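Long-range contacts in lipoprotein (Colwellia psychrerythraea, PDB 3O0Y), which is a putative lipoprotein of unknown function whose DUF885 family belongs to a peptidase clan, so that a metallopeptidase-like activity is possible but unproven: residues E119-I127 with K184-W193; I137-I148 with F174-Q185. All blocks are in the same frame, centred on the assembly; numbering follows the deposited sequence.

Interaction 1: residues E119-I127 with K184-W193; sequences EPNFNIGYI and KQTADAAQNW
Lys184 NZ reaches across to two backbone carbonyls, Gly125 O at 2.7 Å and Asn123 O at 2.9 Å, each met in its carbonyl plane on a lone pair. The lysine chain bends at chi2 (54°) and chi4 (57°), which turns NZ back to Asp188 OD1, one helical turn on, in a salt bridge through that oxygen's syn lone pair. The other carboxylate oxygen, Asp188 OD2, takes Gly125 N at 2.8 Å from above the carboxylate plane. The buried ammonium thus has three acceptors, and the carboxylate probably offsets its charge. Positive phi at Gly125 favours glycine. Farther out, Gln191 NE2 donates to Asn123 OD1 at 3.0 Å, 155° at the hydrogen, while a water joins Asn123 N to Gln191 OE1. Beneath this polar network Ile124 CG1 sits over the five-membered ring of Trp193, 3.6 Å from its centroid, in a CH-pi contact; Trp193 NE1 is satisfied by Pro135 O. A leucine replacing Trp193 would probably leave Ile124 without its flat platform and Pro135 O without its indole donor. Trp193 N and Asn192 N close the helix on Asp188 O and Ala189 O, a Schellman motif with Asn192, at positive phi, as C-prime residue.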
loop_
_atom_site.group_PDB
_atom_site.type_symbol
_atom_site.label_atom_id
_atom_site.label_comp_id
_atom_site.label_asym_id
_atom_site.label_seq_id
_atom_site.Cartn_x
_atom_site.Cartn_y
_atom_site.Cartn_z
ATOM N N GLU A 119 17.885 -5.236 2.778
ATOM C CA GLU A 119 18.754 -6.339 3.155
ATOM C C GLU A 119 20.180 -5.986 2.716
ATOM O O GLU A 119 20.419 -5.683 1.542
ATOM C CB GLU A 119 18.261 -7.584 2.456
ATOM C CG GLU A 119 18.406 -8.883 3.213
ATOM C CD GLU A 119 19.789 -9.524 3.166
ATOM O OE1 GLU A 119 20.762 -8.872 2.807
ATOM O OE2 GLU A 119 19.908 -10.736 3.475
ATOM N N PRO A 120 21.108 -5.950 3.672
ATOM C CA PRO A 120 22.383 -5.307 3.376
ATOM C C PRO A 120 23.253 -6.069 2.421
ATOM O O PRO A 120 24.250 -5.489 1.935
ATOM C CB PRO A 120 23.072 -5.242 4.750
ATOM C CG PRO A 120 21.928 -5.283 5.746
ATOM C CD PRO A 120 20.954 -6.209 5.107
ATOM N N ASN A 121 22.912 -7.322 2.124
ATOM C CA ASN A 121 23.659 -8.059 1.093
ATOM C C ASN A 121 23.046 -8.024 -0.297
ATOM O O ASN A 121 23.655 -8.524 -1.243
ATOM C CB ASN A 121 23.908 -9.489 1.553
ATOM C CG ASN A 121 24.757 -9.556 2.818
ATOM O OD1 ASN A 121 25.575 -8.662 3.115
ATOM N ND2 ASN A 121 24.607 -10.651 3.542
ATOM N N PHE A 122 21.915 -7.327 -0.447
ATOM C CA PHE A 122 21.333 -7.100 -1.761
ATOM C C PHE A 122 21.422 -5.609 -2.154
ATOM O O PHE A 122 20.750 -4.751 -1.516
ATOM C CB PHE A 122 19.865 -7.511 -1.758
ATOM C CG PHE A 122 19.648 -9.006 -1.610
ATOM C CD1 PHE A 122 19.365 -9.794 -2.709
ATOM C CD2 PHE A 122 19.834 -9.637 -0.356
ATOM C CE1 PHE A 122 19.216 -11.195 -2.566
ATOM C CE2 PHE A 122 19.702 -11.008 -0.226
ATOM C CZ PHE A 122 19.354 -11.785 -1.330
ATOM N N ASN A 123 22.123 -5.303 -3.233
ATOM C CA ASN A 123 22.137 -3.964 -3.770
ATOM C C ASN A 123 21.174 -3.729 -4.920
ATOM O O ASN A 123 21.066 -2.598 -5.415
ATOM C CB ASN A 123 23.540 -3.541 -4.151
ATOM C CG ASN A 123 24.045 -4.249 -5.358
ATOM O OD1 ASN A 123 23.505 -5.245 -5.755
ATOM N ND2 ASN A 123 25.140 -3.742 -5.943
ATOM N N ILE A 124 20.433 -4.782 -5.277
ATOM C CA ILE A 124 19.449 -4.746 -6.342
ATOM C C ILE A 124 18.174 -3.999 -5.999
ATOM O O ILE A 124 17.964 -3.568 -4.850
ATOM C CB ILE A 124 19.136 -6.191 -6.857
ATOM C CG1 ILE A 124 18.663 -7.177 -5.737
ATOM C CG2 ILE A 124 20.396 -6.816 -7.492
ATOM C CD1 ILE A 124 17.499 -6.744 -4.803
ATOM N N GLY A 125 17.356 -3.780 -7.019
ATOM C CA GLY A 125 16.082 -3.123 -6.792
ATOM C C GLY A 125 16.165 -1.657 -6.430
ATOM O O GLY A 125 17.120 -0.961 -6.795
ATOM N N TYR A 126 15.200 -1.190 -5.645
ATOM C CA TYR A 126 15.166 0.210 -5.257
ATOM C C TYR A 126 14.428 0.264 -3.936
ATOM O O TYR A 126 13.657 -0.635 -3.656
ATOM C CB TYR A 126 14.458 1.092 -6.311
ATOM C CG TYR A 126 12.942 0.928 -6.355
ATOM C CD1 TYR A 126 12.109 1.783 -5.660
ATOM C CD2 TYR A 126 12.356 -0.182 -6.962
ATOM C CE1 TYR A 126 10.734 1.611 -5.670
ATOM C CE2 TYR A 126 10.946 -0.342 -6.985
ATOM C CZ TYR A 126 10.157 0.529 -6.288
ATOM O OH TYR A 126 8.768 0.337 -6.197
ATOM N N ILE A 127 14.693 1.302 -3.132
ATOM C CA ILE A 127 13.984 1.519 -1.849
ATOM C C ILE A 127 12.703 2.295 -2.062
ATOM O O ILE A 127 12.716 3.398 -2.624
ATOM C CB ILE A 127 14.830 2.267 -0.820
ATOM C CG1 ILE A 127 16.160 1.518 -0.540
ATOM C CG2 ILE A 127 14.038 2.495 0.471
ATOM C CD1 ILE A 127 15.963 0.017 -0.176
ATOM N N LYS A 184 20.247 1.645 -13.284
ATOM C CA LYS A 184 20.029 0.670 -12.187
ATOM C C LYS A 184 19.479 -0.667 -12.703
ATOM O O LYS A 184 19.947 -1.726 -12.317
ATOM C CB LYS A 184 19.057 1.247 -11.122
ATOM C CG LYS A 184 19.042 0.473 -9.829
ATOM C CD LYS A 184 20.415 0.272 -9.183
ATOM C CE LYS A 184 20.298 -0.315 -7.775
ATOM N NZ LYS A 184 19.578 -1.599 -7.676
ATOM N N GLN A 185 18.531 -0.640 -13.633
ATOM C CA GLN A 185 17.969 -1.886 -14.203
ATOM C C GLN A 185 19.101 -2.702 -14.905
ATOM O O GLN A 185 19.187 -3.932 -14.774
ATOM C CB GLN A 185 16.966 -1.501 -15.237
ATOM C CG GLN A 185 16.131 -2.682 -15.819
ATOM C CD GLN A 185 15.216 -2.237 -16.949
ATOM O OE1 GLN A 185 15.685 -1.664 -17.949
ATOM N NE2 GLN A 185 13.932 -2.568 -16.842
ATOM N N THR A 186 19.988 -1.942 -15.542
ATOM C CA THR A 186 21.140 -2.562 -16.240
ATOM C C THR A 186 22.128 -3.154 -15.263
ATOM O O THR A 186 22.577 -4.295 -15.483
ATOM C CB THR A 186 21.845 -1.553 -17.182
ATOM O OG1 THR A 186 20.948 -1.246 -18.244
ATOM C CG2 THR A 186 23.109 -2.136 -17.805
ATOM N N ALA A 187 22.437 -2.413 -14.192
ATOM C CA ALA A 187 23.320 -2.909 -13.107
ATOM C C ALA A 187 22.749 -4.195 -12.521
ATOM O O ALA A 187 23.470 -5.115 -12.223
ATOM C CB ALA A 187 23.530 -1.826 -11.977
ATOM N N ASP A 188 21.452 -4.198 -12.203
ATOM C CA ASP A 188 20.853 -5.401 -11.679
ATOM C C ASP A 188 20.908 -6.575 -12.661
ATOM O O ASP A 188 21.287 -7.669 -12.288
ATOM C CB ASP A 188 19.396 -5.118 -11.267
ATOM C CG ASP A 188 19.257 -4.134 -10.113
ATOM O OD1 ASP A 188 20.240 -3.618 -9.560
ATOM O OD2 ASP A 188 18.062 -3.889 -9.740
ATOM N N ALA A 189 20.586 -6.326 -13.922
ATOM C CA ALA A 189 20.680 -7.352 -14.957
ATOM C C ALA A 189 22.122 -7.899 -15.138
ATOM O O ALA A 189 22.309 -9.095 -15.389
ATOM C CB ALA A 189 20.074 -6.834 -16.297
ATOM N N ALA A 190 23.116 -7.071 -14.867
ATOM C CA ALA A 190 24.532 -7.491 -14.953
ATOM C C ALA A 190 24.855 -8.553 -13.891
ATOM O O ALA A 190 25.738 -9.388 -14.098
ATOM C CB ALA A 190 25.460 -6.304 -14.833
ATOM N N GLN A 191 24.120 -8.520 -12.778
ATOM C CA GLN A 191 24.193 -9.513 -11.707
ATOM C C GLN A 191 23.154 -10.627 -11.848
ATOM O O GLN A 191 22.869 -11.315 -10.862
ATOM C CB GLN A 191 23.790 -8.837 -10.400
ATOM C CG GLN A 191 24.782 -8.019 -9.772
ATOM C CD GLN A 191 24.189 -7.328 -8.527
ATOM O OE1 GLN A 191 23.780 -8.001 -7.573
ATOM N NE2 GLN A 191 24.215 -6.015 -8.518
ATOM N N ASN A 192 22.502 -10.726 -13.001
ATOM C CA ASN A 192 21.465 -11.715 -13.257
ATOM C C ASN A 192 20.217 -11.545 -12.376
ATOM O O ASN A 192 19.491 -12.478 -12.125
ATOM C CB ASN A 192 21.989 -13.117 -13.054
ATOM C CG ASN A 192 23.071 -13.460 -14.075
ATOM O OD1 ASN A 192 22.914 -13.221 -15.296
ATOM N ND2 ASN A 192 24.162 -14.019 -13.589
ATOM N N TRP A 193 19.964 -10.318 -11.989
ATOM C CA TRP A 193 18.731 -10.011 -11.290
ATOM C C TRP A 193 17.832 -9.217 -12.246
ATOM O O TRP A 193 18.111 -8.049 -12.579
ATOM C CB TRP A 193 19.070 -9.170 -10.073
ATOM C CG TRP A 193 17.880 -8.887 -9.204
ATOM C CD1 TRP A 193 16.935 -7.938 -9.388
ATOM C CD2 TRP A 193 17.512 -9.622 -8.036
ATOM N NE1 TRP A 193 15.997 -8.017 -8.360
ATOM C CE2 TRP A 193 16.321 -9.071 -7.548
ATOM C CE3 TRP A 193 18.065 -10.706 -7.367
ATOM C CZ2 TRP A 193 15.720 -9.537 -6.386
ATOM C CZ3 TRP A 193 17.473 -11.178 -6.239
ATOM C CH2 TRP A 193 16.279 -10.625 -5.773
HETATM O O HOH W 1 23.046 -7.945 -4.631
#

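Interaction 2: residues I137-I148 with F174-Q185; sequences IVNQINGPLIDI and FDKLAATIIEKQ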
loop_
_atom_site.group_PDB
_atom_site.type_symbol
_atom_site.label_atom_id
_atom_site.label_comp_id
_atom_site.label_asym_id
_atom_site.label_seq_id
_atom_site.Cartn_x
_atom_site.Cartn_y
_atom_site.Cartn_z
ATOM N N ILE A 137 12.848 -2.418 -10.376
ATOM C CA ILE A 137 12.717 -0.948 -10.449
ATOM C C ILE A 137 11.711 -0.556 -11.520
ATOM O O ILE A 137 11.029 0.449 -11.373
ATOM C CB ILE A 137 14.075 -0.250 -10.552
ATOM C CG1 ILE A 137 13.950 1.241 -10.320
ATOM C CG2 ILE A 137 14.802 -0.647 -11.937
ATOM C CD1 ILE A 137 15.286 1.955 -10.077
ATOM N N VAL A 138 11.629 -1.343 -12.602
ATOM C CA VAL A 138 10.597 -1.176 -13.604
ATOM C C VAL A 138 9.733 -2.443 -13.592
ATOM O O VAL A 138 10.195 -3.556 -13.736
ATOM C CB VAL A 138 11.205 -0.949 -15.011
ATOM C CG1 VAL A 138 10.085 -0.885 -16.100
ATOM C CG2 VAL A 138 12.189 0.295 -15.020
ATOM N N ASN A 139 8.444 -2.248 -13.352
ATOM C CA ASN A 139 7.503 -3.336 -13.247
ATOM C C ASN A 139 6.115 -2.813 -13.665
ATOM O O ASN A 139 5.979 -1.688 -14.104
ATOM C CB ASN A 139 7.526 -3.950 -11.839
ATOM C CG ASN A 139 6.946 -3.032 -10.762
ATOM O OD1 ASN A 139 5.751 -2.772 -10.778
ATOM N ND2 ASN A 139 7.772 -2.547 -9.839
ATOM N N GLN A 140 5.138 -3.694 -13.686
ATOM C CA GLN A 140 3.808 -3.351 -14.186
ATOM C C GLN A 140 2.858 -2.610 -13.236
ATOM O O GLN A 140 1.835 -2.173 -13.664
ATOM C CB GLN A 140 3.132 -4.668 -14.672
ATOM C CG GLN A 140 2.271 -5.437 -13.641
ATOM C CD GLN A 140 3.087 -6.189 -12.540
ATOM O OE1 GLN A 140 4.323 -6.150 -12.509
ATOM N NE2 GLN A 140 2.369 -6.801 -11.598
ATOM N N ILE A 141 3.137 -2.592 -11.950
ATOM C CA ILE A 141 2.221 -2.160 -10.927
ATOM C C ILE A 141 2.678 -0.887 -10.221
ATOM O O ILE A 141 1.842 -0.059 -9.928
ATOM C CB ILE A 141 1.837 -3.296 -9.942
ATOM C CG1 ILE A 141 0.819 -2.861 -8.887
ATOM C CG2 ILE A 141 3.071 -3.910 -9.225
ATOM C CD1 ILE A 141 0.132 -4.067 -8.151
ATOM N N ASN A 142 3.959 -0.749 -9.865
ATOM C CA ASN A 142 4.450 0.488 -9.216
ATOM C C ASN A 142 5.906 0.755 -9.589
ATOM O O ASN A 142 6.364 0.331 -10.627
ATOM C CB ASN A 142 4.226 0.473 -7.683
ATOM C CG ASN A 142 5.178 -0.477 -6.959
ATOM O OD1 ASN A 142 5.766 -1.412 -7.575
ATOM N ND2 ASN A 142 5.360 -0.224 -5.658
ATOM N N GLY A 143 6.630 1.450 -8.737
ATOM C CA GLY A 143 7.962 1.906 -9.092
ATOM C C GLY A 143 7.887 3.337 -9.590
ATOM O O GLY A 143 6.804 3.847 -9.865
ATOM N N PRO A 144 9.067 3.981 -9.728
ATOM C CA PRO A 144 9.083 5.455 -9.911
ATOM C C PRO A 144 8.347 5.911 -11.176
ATOM O O PRO A 144 7.712 6.976 -11.175
ATOM C CB PRO A 144 10.564 5.800 -9.915
ATOM C CG PRO A 144 11.309 4.455 -9.958
ATOM C CD PRO A 144 10.380 3.422 -9.429
ATOM N N LEU A 145 8.375 5.133 -12.253
ATOM C CA LEU A 145 7.737 5.572 -13.506
ATOM C C LEU A 145 6.208 5.487 -13.470
ATOM O O LEU A 145 5.512 6.101 -14.284
ATOM C CB LEU A 145 8.353 4.826 -14.717
ATOM C CG LEU A 145 9.821 5.162 -14.919
ATOM C CD1 LEU A 145 10.512 4.172 -15.928
ATOM C CD2 LEU A 145 10.056 6.599 -15.401
ATOM N N ILE A 146 5.671 4.829 -12.461
ATOM C CA ILE A 146 4.234 4.739 -12.292
ATOM C C ILE A 146 3.875 5.670 -11.169
ATOM O O ILE A 146 2.927 6.448 -11.255
ATOM C CB ILE A 146 3.814 3.278 -11.953
ATOM C CG1 ILE A 146 3.976 2.386 -13.158
ATOM C CG2 ILE A 146 2.403 3.248 -11.468
ATOM C CD1 ILE A 146 3.546 0.841 -12.942
ATOM N N ASP A 147 4.624 5.627 -10.065
ATOM C CA ASP A 147 4.211 6.450 -8.908
ATOM C C ASP A 147 4.535 7.942 -8.990
ATOM O O ASP A 147 3.853 8.733 -8.380
ATOM C CB ASP A 147 4.724 5.920 -7.581
ATOM C CG ASP A 147 4.259 4.468 -7.339
ATOM O OD1 ASP A 147 3.090 4.153 -7.672
ATOM O OD2 ASP A 147 5.112 3.656 -6.952
ATOM N N ILE A 148 5.602 8.332 -9.636
ATOM C CA ILE A 148 5.935 9.755 -9.649
ATOM C C ILE A 148 4.843 10.496 -10.455
ATOM O O ILE A 148 4.312 11.540 -10.016
ATOM C CB ILE A 148 7.327 9.957 -10.185
ATOM C CG1 ILE A 148 8.373 9.520 -9.145
ATOM C CG2 ILE A 148 7.599 11.460 -10.609
ATOM C CD1 ILE A 148 9.723 9.446 -9.787
ATOM N N PHE A 174 12.702 14.681 -16.216
ATOM C CA PHE A 174 12.344 13.275 -16.477
ATOM C C PHE A 174 13.404 12.577 -17.318
ATOM O O PHE A 174 13.522 11.314 -17.302
ATOM C CB PHE A 174 10.988 13.163 -17.121
ATOM C CG PHE A 174 9.884 12.915 -16.155
ATOM C CD1 PHE A 174 9.645 13.794 -15.138
ATOM C CD2 PHE A 174 9.087 11.812 -16.253
ATOM C CE1 PHE A 174 8.605 13.620 -14.276
ATOM C CE2 PHE A 174 8.054 11.632 -15.403
ATOM C CZ PHE A 174 7.858 12.521 -14.348
ATOM N N ASP A 175 14.224 13.365 -18.016
ATOM C CA ASP A 175 15.343 12.749 -18.728
ATOM C C ASP A 175 16.356 12.097 -17.776
ATOM O O ASP A 175 16.775 10.951 -17.986
ATOM C CB ASP A 175 16.080 13.719 -19.673
ATOM C CG ASP A 175 16.494 15.053 -19.008
ATOM O OD1 ASP A 175 16.035 15.438 -17.908
ATOM O OD2 ASP A 175 17.257 15.805 -19.682
ATOM N N LYS A 176 16.722 12.809 -16.717
ATOM C CA LYS A 176 17.652 12.228 -15.769
ATOM C C LYS A 176 16.964 11.112 -15.007
ATOM O O LYS A 176 17.596 10.135 -14.689
ATOM C CB LYS A 176 18.217 13.288 -14.812
ATOM C CG LYS A 176 19.339 12.764 -13.924
ATOM C CD LYS A 176 20.135 13.899 -13.246
ATOM C CE LYS A 176 20.989 13.371 -12.090
ATOM N NZ LYS A 176 21.570 14.489 -11.285
ATOM N N LEU A 177 15.698 11.281 -14.655
ATOM C CA LEU A 177 14.969 10.185 -13.974
ATOM C C LEU A 177 15.136 8.881 -14.773
ATOM O O LEU A 177 15.608 7.843 -14.251
ATOM C CB LEU A 177 13.494 10.496 -13.864
ATOM C CG LEU A 177 12.587 9.436 -13.293
ATOM C CD1 LEU A 177 13.034 9.087 -11.831
ATOM C CD2 LEU A 177 11.116 9.904 -13.395
ATOM N N ALA A 178 14.781 8.960 -16.054
ATOM C CA ALA A 178 14.853 7.787 -16.955
ATOM C C ALA A 178 16.250 7.224 -17.092
ATOM O O ALA A 178 16.394 6.016 -17.014
ATOM C CB ALA A 178 14.297 8.099 -18.306
ATOM N N ALA A 179 17.257 8.069 -17.257
ATOM C CA ALA A 179 18.641 7.553 -17.469
ATOM C C ALA A 179 19.125 6.845 -16.210
ATOM O O ALA A 179 19.710 5.799 -16.302
ATOM C CB ALA A 179 19.569 8.646 -17.855
ATOM N N THR A 180 18.762 7.352 -15.008
ATOM C CA THR A 180 19.277 6.717 -13.809
ATOM C C THR A 180 18.543 5.372 -13.599
ATOM O O THR A 180 19.159 4.421 -13.141
ATOM C CB THR A 180 19.222 7.624 -12.570
ATOM O OG1 THR A 180 17.851 7.999 -12.274
ATOM C CG2 THR A 180 20.072 8.938 -12.747
ATOM N N ILE A 181 17.240 5.323 -13.889
ATOM C CA ILE A 181 16.422 4.081 -13.810
ATOM C C ILE A 181 16.993 3.000 -14.711
ATOM O O ILE A 181 17.241 1.845 -14.290
ATOM C CB ILE A 181 14.947 4.327 -14.093
ATOM C CG1 ILE A 181 14.347 5.169 -12.935
ATOM C CG2 ILE A 181 14.166 2.980 -14.295
ATOM C CD1 ILE A 181 12.928 5.571 -13.112
ATOM N N ILE A 182 17.310 3.373 -15.953
ATOM C CA ILE A 182 17.940 2.424 -16.860
ATOM C C ILE A 182 19.268 1.975 -16.365
ATOM O O ILE A 182 19.581 0.773 -16.430
ATOM C CB ILE A 182 18.066 3.037 -18.306
ATOM C CG1 ILE A 182 16.655 3.199 -18.896
ATOM C CG2 ILE A 182 18.995 2.166 -19.167
ATOM C CD1 ILE A 182 16.541 4.239 -20.112
ATOM N N GLU A 183 20.060 2.894 -15.841
ATOM C CA GLU A 183 21.363 2.510 -15.285
ATOM C C GLU A 183 21.234 1.474 -14.181
ATOM O O GLU A 183 22.056 0.550 -14.124
ATOM C CB GLU A 183 22.097 3.736 -14.745
ATOM C CG GLU A 183 23.563 3.588 -14.575
ATOM C CD GLU A 183 24.168 4.816 -13.893
ATOM O OE1 GLU A 183 23.523 5.928 -13.940
ATOM O OE2 GLU A 183 25.259 4.614 -13.265
ATOM N N LYS A 184 20.247 1.645 -13.284
ATOM C CA LYS A 184 20.029 0.670 -12.187
ATOM C C LYS A 184 19.479 -0.667 -12.703
ATOM O O LYS A 184 19.947 -1.726 -12.317
ATOM C CB LYS A 184 19.057 1.247 -11.122
ATOM C CG LYS A 184 19.042 0.473 -9.829
ATOM C CD LYS A 184 20.415 0.272 -9.183
ATOM C CE LYS A 184 20.298 -0.315 -7.775
ATOM N NZ LYS A 184 19.578 -1.599 -7.676
ATOM N N GLN A 185 18.531 -0.640 -13.633
ATOM C CA GLN A 185 17.969 -1.886 -14.203
ATOM C C GLN A 185 19.101 -2.702 -14.905
ATOM O O GLN A 185 19.187 -3.932 -14.774
ATOM C CB GLN A 185 16.966 -1.501 -15.237
ATOM C CG GLN A 185 16.131 -2.682 -15.819
ATOM C CD GLN A 185 15.216 -2.237 -16.949
ATOM O OE1 GLN A 185 15.685 -1.664 -17.949
ATOM N NE2 GLN A 185 13.932 -2.568 -16.842
HETATM O O HOH W 2 13.025 -3.785 -14.169
#
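Ile181 projects from helix 174-190 between the loop 137-143 and the first turn of helix 144-154: CG2 turns to Val138, CD1 to Pro144 and Leu145, with Leu145 CD1 also near CG2. With CG1 anti to the carbonyl carbon (chi1 -68°), CG2 is left anti to the backbone N, where it presses on Val138 CG2 at 3.4 Å, closer than two methyl groups normally come. The longer branch runs from CB through CG1 and, extended with chi2 at 176°, carries CD1 to Leu145 CG at 3.6 Å and Pro144 CG at 3.7 Å. Leu145 meets it tip to tip; Pro144 slides past in the opposite direction. Beta-branched isoleucine suits this place, as its two arms leave CB in different directions and both find apolar partners.

One turn earlier, Leu177 CD2 touches Leu145 CD2 at 4.0 Å and Ile148 CD1 at 3.9 Å; it also lies over one face of the Phe174 ring, toward its rim, while Phe174 CZ approaches Ile148 CG2. At the other end Ile137 CD1 lies 4.0 Å from Lys184 CB, and its CG2 beside Gln185 CB. Gln185 NE2 reaches Val138 O through a water, a polar partner for this buried amide.

Gly143, N-cap of helix 144-154, has backbone angles at which a CB would run into the preceding carbonyl O; Pro144 fills the first turn, where its missing N-H costs no helical bond. Segments 174-185 and 144-148 run roughly antiparallel (147°, axes 11.7 Å apart), packing helix 174-190 on the start of helix 144-154 and its preceding loop within a mainly helical chain.

How the interactions relate
Both contacts use helix 174-190 and share Lys184 and Gln185: interaction 2 takes the helix from its start, and interaction 1 takes its C-terminal end and the turn beyond. Along the chain interaction 2 is nested within the loop that interaction 1 closes, and their centres lie 14 Å apart. Tyr126 joins them directly, its ring and hydroxyl packing on Ile137, Asn142, Gly143 and Pro144. Interaction 2 is wholly buried and almost entirely apolar. Interaction 1, mostly buried but reaching the surface at Asn123, joins the helix end to a loop by hydrogen bonds, chiefly to backbone, around an Ile124-Trp193 apolar contact, with Lys184 and Asp188 paired within the helix. The aliphatic stem of Lys184 serves one contact and its ammonium the other.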